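Local atomic coordinates of endoglucanase E (Clostridium thermocellum, PDB entry 2WAO), a protein that binds cellulose-derived oligosaccharides in the active site of its family 2 carbohydrate esterase domain, which probably removes acetyl groups from plant cell-wall polysaccharides. Residues Ala170-Met182 with Pro190-Tyr202. Sequence-based numbering, arbitrary orientation.
Sequences ANMIAWSGIGLTM and PLIMDRYPYTLPY. With BGC (beta-D-glucopyranose), chain B; BGC (beta-D-glucopyranose), chain C; FMT (formic acid), chain D.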
ATOM      1  N   ALA A 170       1.067   3.492  -7.586  1.00  7.50           N
ATOM      2  CA  ALA A 170       1.490   2.399  -6.701  1.00  7.55           C
ATOM      3  C   ALA A 170       0.296   1.522  -6.373  1.00  8.26           C
ATOM      4  O   ALA A 170      -0.811   2.036  -6.153  1.00  9.15           O
ATOM      5  CB  ALA A 170       2.145   2.935  -5.442  1.00  8.06           C
ATOM      6  N   ASN A 171       0.504   0.204  -6.440  1.00  6.53           N
ATOM      7  CA  ASN A 171      -0.437  -0.754  -5.875  1.00  6.52           C
ATOM      8  C   ASN A 171       0.168  -1.277  -4.538  1.00  6.35           C
ATOM      9  O   ASN A 171       1.330  -1.698  -4.495  1.00  6.31           O
ATOM     10  CB  ASN A 171      -0.791  -1.871  -6.851  1.00  6.06           C
ATOM     11  CG  ASN A 171      -1.628  -1.381  -8.055  1.00  7.89           C
ATOM     12  OD1 ASN A 171      -2.040  -0.192  -8.140  1.00  6.31           O
ATOM     13  ND2 ASN A 171      -1.879  -2.289  -8.984  1.00  5.59           N
ATOM     14  N   MET A 172      -0.620  -1.212  -3.458  1.00  5.86           N
ATOM     15  CA  MET A 172      -0.127  -1.567  -2.122  0.50  6.69           C
ATOM     16  C   MET A 172      -0.727  -2.887  -1.640  1.00  6.13           C
ATOM     17  O   MET A 172      -1.816  -2.924  -1.036  1.00  6.69           O
ATOM     18  CB  MET A 172      -0.355  -0.429  -1.103  0.50  6.87           C
ATOM     19  CG  MET A 172       0.331   0.896  -1.459  0.50  7.72           C
ATOM     20  SD  MET A 172      -0.226   2.329  -0.486  0.50 11.63           S
ATOM     21  CE  MET A 172       0.454   2.024   1.165  0.50  2.00           C
ATOM     22  N   ILE A 173       0.010  -3.961  -1.893  1.00  4.77           N
ATOM     23  CA  ILE A 173      -0.480  -5.303  -1.616  1.00  5.20           C
ATOM     24  C   ILE A 173       0.019  -5.689  -0.230  1.00  5.16           C
ATOM     25  O   ILE A 173       1.074  -6.319  -0.075  1.00  3.75           O
ATOM     26  CB  ILE A 173      -0.105  -6.307  -2.746  1.00  5.65           C
ATOM     27  CG1 ILE A 173      -0.518  -5.731  -4.125  1.00  7.30           C
ATOM     28  CG2 ILE A 173      -0.781  -7.636  -2.456  1.00  5.09           C
ATOM     29  CD1 ILE A 173      -2.005  -5.230  -4.188  1.00  7.28           C
ATOM     30  N   ALA A 174      -0.751  -5.276   0.785  1.00  4.44           N
ATOM     31  CA  ALA A 174      -0.233  -5.328   2.165  1.00  3.73           C
ATOM     32  C   ALA A 174      -1.359  -5.715   3.106  1.00  3.36           C
ATOM     33  O   ALA A 174      -2.510  -5.351   2.901  1.00  3.77           O
ATOM     34  CB  ALA A 174       0.363  -4.006   2.533  1.00  4.04           C
ATOM     35  N   TRP A 175      -0.999  -6.425   4.153  1.00  2.89           N
ATOM     36  CA  TRP A 175      -1.999  -6.972   5.098  1.00  2.95           C
ATOM     37  C   TRP A 175      -1.356  -6.950   6.467  1.00  2.95           C
ATOM     38  O   TRP A 175      -0.280  -7.544   6.656  1.00  3.00           O
ATOM     39  CB  TRP A 175      -2.316  -8.418   4.688  1.00  3.15           C
ATOM     40  CG  TRP A 175      -3.520  -8.983   5.400  1.00  5.11           C
ATOM     41  CD1 TRP A 175      -3.560  -9.459   6.681  1.00  9.28           C
ATOM     42  CD2 TRP A 175      -4.827  -9.170   4.844  1.00  5.23           C
ATOM     43  NE1 TRP A 175      -4.843  -9.928   6.967  1.00  5.32           N
ATOM     44  CE2 TRP A 175      -5.628  -9.769   5.850  1.00  8.01           C
ATOM     45  CE3 TRP A 175      -5.412  -8.870   3.578  1.00  9.12           C
ATOM     46  CZ2 TRP A 175      -7.006 -10.066   5.651  1.00  8.57           C
ATOM     47  CZ3 TRP A 175      -6.774  -9.175   3.376  1.00  8.80           C
ATOM     48  CH2 TRP A 175      -7.551  -9.787   4.407  1.00  8.54           C
ATOM     49  N   SER A 176      -1.980  -6.245   7.412  1.00  3.65           N
ATOM     50  CA  SER A 176      -1.401  -6.086   8.761  1.00  5.34           C
ATOM     51  C   SER A 176      -1.191  -7.440   9.446  1.00  5.13           C
ATOM     52  O   SER A 176      -2.064  -8.312   9.383  1.00  5.53           O
ATOM     53  CB  SER A 176      -2.260  -5.171   9.621  1.00  5.58           C
ATOM     54  OG  SER A 176      -1.933  -3.824   9.358  1.00  6.65           O
ATOM     55  N   GLY A 177      -0.001  -7.629  10.013  1.00  4.94           N
ATOM     56  CA  GLY A 177       0.360  -8.865  10.734  1.00  5.54           C
ATOM     57  C   GLY A 177       0.811 -10.043   9.878  1.00  4.60           C
ATOM     58  O   GLY A 177       1.138 -11.084  10.425  1.00  4.98           O
ATOM     59  N   ILE A 178       0.818  -9.906   8.545  1.00  4.04           N
ATOM     60  CA  ILE A 178       1.122 -11.041   7.672  1.00  2.94           C
ATOM     61  C   ILE A 178       2.647 -11.269   7.578  1.00  3.86           C
ATOM     62  O   ILE A 178       3.430 -10.303   7.705  1.00  4.10           O
ATOM     63  CB  ILE A 178       0.530 -10.790   6.247  1.00  2.46           C
ATOM     64  CG1 ILE A 178       0.152 -12.137   5.598  1.00  2.35           C
ATOM     65  CG2 ILE A 178       1.466  -9.901   5.340  1.00  2.00           C
ATOM     66  CD1 ILE A 178      -0.716 -11.972   4.327  1.00  2.00           C
ATOM     67  N   GLY A 179       3.047 -12.505   7.312  1.00  3.92           N
ATOM     68  CA  GLY A 179       4.465 -12.813   7.136  1.00  4.81           C
ATOM     69  C   GLY A 179       4.656 -13.797   6.003  1.00  4.99           C
ATOM     70  O   GLY A 179       3.699 -14.167   5.267  1.00  4.82           O
ATOM     71  N   LEU A 180       5.908 -14.217   5.862  1.00  4.51           N
ATOM     72  CA  LEU A 180       6.281 -15.182   4.886  1.00  4.98           C
ATOM     73  C   LEU A 180       6.082 -16.611   5.405  1.00  5.24           C
ATOM     74  O   LEU A 180       5.726 -17.525   4.607  1.00  4.57           O
ATOM     75  CB  LEU A 180       7.760 -15.046   4.511  1.00  3.85           C
ATOM     76  CG  LEU A 180       7.904 -13.890   3.538  1.00  8.09           C
ATOM     77  CD1 LEU A 180       9.272 -13.280   3.557  1.00 11.06           C
ATOM     78  CD2 LEU A 180       7.520 -14.373   2.114  1.00  5.93           C
ATOM     79  N   THR A 181       6.392 -16.824   6.688  1.00  5.07           N
ATOM     80  CA  THR A 181       6.235 -18.208   7.282  1.00  6.26           C
ATOM     81  C   THR A 181       5.196 -18.286   8.390  1.00  6.40           C
ATOM     82  O   THR A 181       4.789 -19.411   8.801  1.00  5.93           O
ATOM     83  CB  THR A 181       7.583 -18.754   7.884  1.00  5.78           C
ATOM     84  OG1 THR A 181       7.883 -18.039   9.080  1.00  8.82           O
ATOM     85  CG2 THR A 181       8.717 -18.596   6.884  1.00  8.43           C
ATOM     86  N   MET A 182       4.806 -17.125   8.911  1.00  6.67           N
ATOM     87  CA  MET A 182       3.887 -17.017  10.053  1.00  6.98           C
ATOM     88  C   MET A 182       3.301 -15.622  10.080  1.00  7.65           C
ATOM     89  O   MET A 182       3.902 -14.693   9.544  1.00  9.20           O
ATOM     90  CB  MET A 182       4.633 -17.303  11.377  1.00  7.13           C
ATOM     91  CG  MET A 182       5.711 -16.279  11.649  1.00  7.86           C
ATOM     92  SD  MET A 182       6.664 -16.636  13.119  1.00 11.41           S
ATOM     93  CE  MET A 182       5.440 -16.147  14.294  1.00 10.31           C
ATOM     94  N   PRO A 190      -3.882 -17.169   6.266  1.00  5.92           N
ATOM     95  CA  PRO A 190      -3.173 -17.069   4.993  1.00  5.70           C
ATOM     96  C   PRO A 190      -1.889 -16.239   5.147  1.00  6.03           C
ATOM     97  O   PRO A 190      -1.852 -15.281   5.901  1.00  7.03           O
ATOM     98  CB  PRO A 190      -4.175 -16.326   4.094  1.00  6.73           C
ATOM     99  CG  PRO A 190      -5.585 -16.673   4.733  1.00  4.24           C
ATOM    100  CD  PRO A 190      -5.280 -16.659   6.197  1.00  6.69           C
ATOM    101  N   LEU A 191      -0.855 -16.629   4.430  1.00  6.04           N
ATOM    102  CA  LEU A 191       0.423 -15.911   4.472  1.00  5.77           C
ATOM    103  C   LEU A 191       0.495 -15.054   3.216  1.00  6.49           C
ATOM    104  O   LEU A 191      -0.410 -15.101   2.362  1.00  5.12           O
ATOM    105  CB  LEU A 191       1.576 -16.916   4.557  1.00  5.71           C
ATOM    106  CG  LEU A 191       1.677 -17.765   5.841  1.00  6.50           C
ATOM    107  CD1 LEU A 191       2.759 -18.822   5.728  1.00  8.19           C
ATOM    108  CD2 LEU A 191       1.916 -16.831   7.054  1.00  7.74           C
ATOM    109  N   ILE A 192       1.580 -14.296   3.066  1.00  4.50           N
ATOM    110  CA  ILE A 192       1.586 -13.328   1.967  1.00  5.39           C
ATOM    111  C   ILE A 192       1.386 -14.016   0.613  1.00  5.84           C
ATOM    112  O   ILE A 192       0.618 -13.508  -0.251  1.00  5.17           O
ATOM    113  CB  ILE A 192       2.840 -12.392   2.030  1.00  6.44           C
ATOM    114  CG1 ILE A 192       2.729 -11.303   0.920  1.00  6.84           C
ATOM    115  CG2 ILE A 192       4.120 -13.221   1.939  1.00  6.31           C
ATOM    116  CD1 ILE A 192       1.549 -10.284   1.281  1.00  7.27           C
ATOM    117  N   MET A 193       2.002 -15.174   0.378  1.00  6.29           N
ATOM    118  CA  MET A 193       1.889 -15.776  -0.964  0.50  7.85           C
ATOM    119  C   MET A 193       0.479 -16.271  -1.261  1.00  7.63           C
ATOM    120  O   MET A 193       0.105 -16.432  -2.430  1.00  6.24           O
ATOM    121  CB  MET A 193       2.928 -16.864  -1.197  0.50  8.28           C
ATOM    122  CG  MET A 193       4.256 -16.320  -1.808  0.50 12.98           C
ATOM    123  SD  MET A 193       4.147 -15.923  -3.576  0.50 17.23           S
ATOM    124  CE  MET A 193       3.630 -17.508  -4.236  0.50 17.93           C
ATOM    125  N   ASP A 194      -0.298 -16.496  -0.195  1.00  7.14           N
ATOM    126  CA  ASP A 194      -1.698 -16.905  -0.326  1.00  7.36           C
ATOM    127  C   ASP A 194      -2.608 -15.723  -0.674  1.00  6.76           C
ATOM    128  O   ASP A 194      -3.652 -15.915  -1.300  1.00  7.98           O
ATOM    129  CB  ASP A 194      -2.214 -17.555   0.963  1.00  6.67           C
ATOM    130  CG  ASP A 194      -1.343 -18.736   1.467  1.00 11.74           C
ATOM    131  OD1 ASP A 194      -0.910 -19.565   0.640  1.00 11.74           O
ATOM    132  OD2 ASP A 194      -1.120 -18.843   2.730  1.00 10.94           O
ATOM    133  N   ARG A 195      -2.280 -14.502  -0.248  1.00  5.65           N
ATOM    134  CA  ARG A 195      -3.181 -13.348  -0.503  1.00  5.38           C
ATOM    135  C   ARG A 195      -2.781 -12.584  -1.760  1.00  6.22           C
ATOM    136  O   ARG A 195      -3.610 -11.956  -2.420  1.00  4.80           O
ATOM    137  CB  ARG A 195      -3.147 -12.393   0.702  1.00  6.03           C
ATOM    138  CG  ARG A 195      -3.587 -13.071   2.052  1.00  8.88           C
ATOM    139  CD  ARG A 195      -4.223 -12.064   2.927  1.00 11.25           C
ATOM    140  NE  ARG A 195      -4.636 -12.472   4.272  1.00 10.20           N
ATOM    141  CZ  ARG A 195      -5.853 -12.951   4.566  1.00 12.43           C
ATOM    142  NH1 ARG A 195      -6.747 -13.198   3.603  1.00 12.70           N
ATOM    143  NH2 ARG A 195      -6.156 -13.220   5.835  1.00 11.97           N
ATOM    144  N   TYR A 196      -1.479 -12.632  -2.054  1.00  5.95           N
ATOM    145  CA  TYR A 196      -0.872 -11.907  -3.175  1.00  5.97           C
ATOM    146  C   TYR A 196      -1.616 -12.072  -4.533  1.00  5.94           C
ATOM    147  O   TYR A 196      -1.692 -11.091  -5.242  1.00  5.70           O
ATOM    148  CB  TYR A 196       0.619 -12.264  -3.315  1.00  5.38           C
ATOM    149  CG  TYR A 196       1.359 -11.534  -4.412  1.00  6.53           C
ATOM    150  CD1 TYR A 196       1.403 -10.133  -4.454  1.00  7.42           C
ATOM    151  CD2 TYR A 196       2.031 -12.244  -5.416  1.00  8.86           C
ATOM    152  CE1 TYR A 196       2.097  -9.457  -5.488  1.00  6.77           C
ATOM    153  CE2 TYR A 196       2.722 -11.584  -6.418  1.00  8.47           C
ATOM    154  CZ  TYR A 196       2.770 -10.185  -6.435  1.00  9.09           C
ATOM    155  OH  TYR A 196       3.438  -9.526  -7.478  1.00  6.99           O
ATOM    156  N   PRO A 197      -2.142 -13.275  -4.865  1.00  6.35           N
ATOM    157  CA  PRO A 197      -2.857 -13.488  -6.152  1.00  6.39           C
ATOM    158  C   PRO A 197      -4.203 -12.756  -6.316  1.00  7.33           C
ATOM    159  O   PRO A 197      -4.804 -12.815  -7.416  1.00  7.00           O
ATOM    160  CB  PRO A 197      -3.067 -15.029  -6.199  1.00  8.07           C
ATOM    161  CG  PRO A 197      -2.053 -15.596  -5.174  1.00  8.52           C
ATOM    162  CD  PRO A 197      -2.050 -14.539  -4.111  1.00  6.71           C
ATOM    163  N   TYR A 198      -4.700 -12.122  -5.247  1.00  5.65           N
ATOM    164  CA  TYR A 198      -6.103 -11.658  -5.239  1.00  4.78           C
ATOM    165  C   TYR A 198      -6.363 -10.157  -5.443  1.00  5.58           C
ATOM    166  O   TYR A 198      -5.609  -9.292  -4.977  1.00  6.16           O
ATOM    167  CB  TYR A 198      -6.867 -12.197  -4.003  1.00  4.16           C
ATOM    168  CG  TYR A 198      -6.962 -13.699  -4.064  1.00  4.11           C
ATOM    169  CD1 TYR A 198      -7.913 -14.326  -4.884  1.00  4.89           C
ATOM    170  CD2 TYR A 198      -6.057 -14.501  -3.361  1.00  5.41           C
ATOM    171  CE1 TYR A 198      -7.967 -15.710  -4.989  1.00  6.79           C
ATOM    172  CE2 TYR A 198      -6.107 -15.876  -3.435  1.00  4.03           C
ATOM    173  CZ  TYR A 198      -7.071 -16.480  -4.266  1.00  4.57           C
ATOM    174  OH  TYR A 198      -7.150 -17.847  -4.388  1.00  5.46           O
ATOM    175  N   THR A 199      -7.419  -9.884  -6.191  1.00  5.70           N
ATOM    176  CA  THR A 199      -8.006  -8.536  -6.260  1.00  7.40           C
ATOM    177  C   THR A 199      -8.758  -8.286  -4.963  1.00  7.40           C
ATOM    178  O   THR A 199      -8.559  -7.261  -4.314  1.00  6.01           O
ATOM    179  CB  THR A 199      -8.995  -8.412  -7.438  1.00  6.87           C
ATOM    180  OG1 THR A 199      -8.293  -8.728  -8.642  1.00 10.89           O
ATOM    181  CG2 THR A 199      -9.539  -6.996  -7.525  1.00  9.21           C
ATOM    182  N   LEU A 200      -9.643  -9.225  -4.619  1.00  7.13           N
ATOM    183  CA  LEU A 200     -10.439  -9.122  -3.402  1.00  8.46           C
ATOM    184  C   LEU A 200     -10.127 -10.371  -2.592  1.00 10.22           C
ATOM    185  O   LEU A 200     -10.666 -11.444  -2.857  1.00 10.02           O
ATOM    186  CB  LEU A 200     -11.933  -9.000  -3.718  1.00  8.65           C
ATOM    187  CG  LEU A 200     -12.358  -7.975  -4.789  1.00 10.31           C
ATOM    188  CD1 LEU A 200     -13.840  -8.179  -5.123  1.00 11.26           C
ATOM    189  CD2 LEU A 200     -12.055  -6.549  -4.332  1.00 11.50           C
ATOM    190  N   PRO A 201      -9.172 -10.242  -1.651  1.00 11.54           N
ATOM    191  CA  PRO A 201      -8.644 -11.411  -0.962  1.00 13.79           C
ATOM    192  C   PRO A 201      -9.672 -12.161  -0.120  1.00 14.44           C
ATOM    193  O   PRO A 201      -9.515 -13.363   0.103  1.00 16.80           O
ATOM    194  CB  PRO A 201      -7.489 -10.838  -0.101  1.00 12.58           C
ATOM    195  CG  PRO A 201      -7.653  -9.369  -0.077  1.00 14.33           C
ATOM    196  CD  PRO A 201      -8.479  -8.981  -1.275  1.00 12.57           C
ATOM    197  N   TYR A 202     -10.728 -11.493   0.345  1.00 15.24           N
ATOM    198  CA  TYR A 202     -11.721 -12.188   1.194  1.00 15.34           C
ATOM    199  C   TYR A 202     -12.666 -13.047   0.377  1.00 15.65           C
ATOM    200  O   TYR A 202     -13.224 -14.019   0.882  1.00 16.75           O
ATOM    201  CB  TYR A 202     -12.601 -11.192   1.960  1.00 15.77           C
ATOM    202  CG  TYR A 202     -12.035 -10.713   3.267  1.00 17.01           C
ATOM    203  CD1 TYR A 202     -11.333 -11.571   4.099  1.00 18.54           C
ATOM    204  CD2 TYR A 202     -12.237  -9.400   3.689  1.00 19.59           C
ATOM    205  CE1 TYR A 202     -10.801 -11.136   5.322  1.00 16.73           C
ATOM    206  CE2 TYR A 202     -11.719  -8.953   4.920  1.00 20.08           C
ATOM    207  CZ  TYR A 202     -11.010  -9.849   5.723  1.00 18.68           C
ATOM    208  OH  TYR A 202     -10.478  -9.422   6.915  1.00 18.63           O
TER
HETATM  209  C2  BGC B   5      -3.112  -8.737  13.609  1.00 19.12           C
HETATM  210  C3  BGC B   5      -4.217  -8.477  12.578  1.00 21.72           C
HETATM  211  C4  BGC B   5      -5.238  -7.467  13.105  1.00 21.69           C
HETATM  212  C5  BGC B   5      -4.504  -6.194  13.478  1.00 20.73           C
HETATM  213  C6  BGC B   5      -5.459  -5.064  13.901  1.00 19.68           C
HETATM  214  C1  BGC B   5      -2.582  -7.406  14.131  1.00 17.70           C
HETATM  215  O2  BGC B   5      -2.059  -9.520  13.064  1.00 14.83           O
HETATM  216  O3  BGC B   5      -4.804  -9.692  12.158  1.00 23.01           O
HETATM  217  O4  BGC B   5      -6.157  -7.146  12.080  1.00 27.21           O
HETATM  218  O5  BGC B   5      -3.654  -6.581  14.545  1.00 18.85           O
HETATM  219  O6  BGC B   5      -5.836  -5.216  15.243  1.00 22.92           O
HETATM  220  C2  BGC C   4      -0.203  -5.642  17.811  1.00 13.82           C
HETATM  221  C3  BGC C   4      -1.139  -6.640  17.145  1.00 13.03           C
HETATM  222  C4  BGC C   4      -1.002  -6.541  15.622  1.00 11.36           C
HETATM  223  C5  BGC C   4       0.483  -6.735  15.242  1.00 12.26           C
HETATM  224  C6  BGC C   4       0.773  -6.748  13.727  1.00 14.52           C
HETATM  225  C1  BGC C   4       1.221  -5.852  17.306  1.00 12.63           C
HETATM  226  O2  BGC C   4      -0.309  -5.771  19.232  1.00 14.16           O
HETATM  227  O3  BGC C   4      -2.491  -6.361  17.532  1.00 15.14           O
HETATM  228  O4  BGC C   4      -1.699  -7.615  15.229  1.00 13.99           O
HETATM  229  O5  BGC C   4       1.255  -5.730  15.896  1.00 11.79           O
HETATM  230  O6  BGC C   4       0.366  -5.509  13.174  1.00 16.86           O
HETATM  231  C   FMT D1340       3.837  -6.211  10.332  0.50 27.84           C
HETATM  232  O1  FMT D1340       2.723  -6.400  10.842  0.50 27.26           O
HETATM  233  O2  FMT D1340       4.619  -5.275  10.554  0.50 27.99           O
HETATM  234  O   HOH W   1       4.138 -16.924   2.037  1.00 11.58           O
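R195, on the short helix 192-195, lays its side chain over one face of W175, just beyond the edge strand 168-174 of the parallel sheet in this SGNH-hydrolase (GDSL-type) domain. The bond from CA to CB points toward 170-182, and CG meets I178 CD1 at 3.8 Å. The chain bends at chi2 (-149°), carrying CD over the indole, 3.7 Å from the centroid of the six-membered ring of W175, as a CH-pi contact. NE lies over W175 CE2 (3.3 Å) and CZ over CZ2; NH2 is also nearest CZ2 (3.3 Å), and NH1 nearest CH2 (3.6 Å). The guanidinium thus lies flat in a cation-pi stack, its plane 14° from the indole, while P190 CG packs on its other face. W175 also turns an edge to the face of Y202, an offset edge-to-face pair with the rings nearly perpendicular, and P201 CG touches its CZ3. W175 is the first residue of the type II turn W175-I178, whose middle residues S176 and G177 belong to the glycan pocket. Farther along, L191 CD2 packs against M182 N, and L180 CD2 lies beside I192 CG2. I192 N, at the start of the helix, donates a nearly straight hydrogen bond (164°) to G179 O, 3.1 Å away.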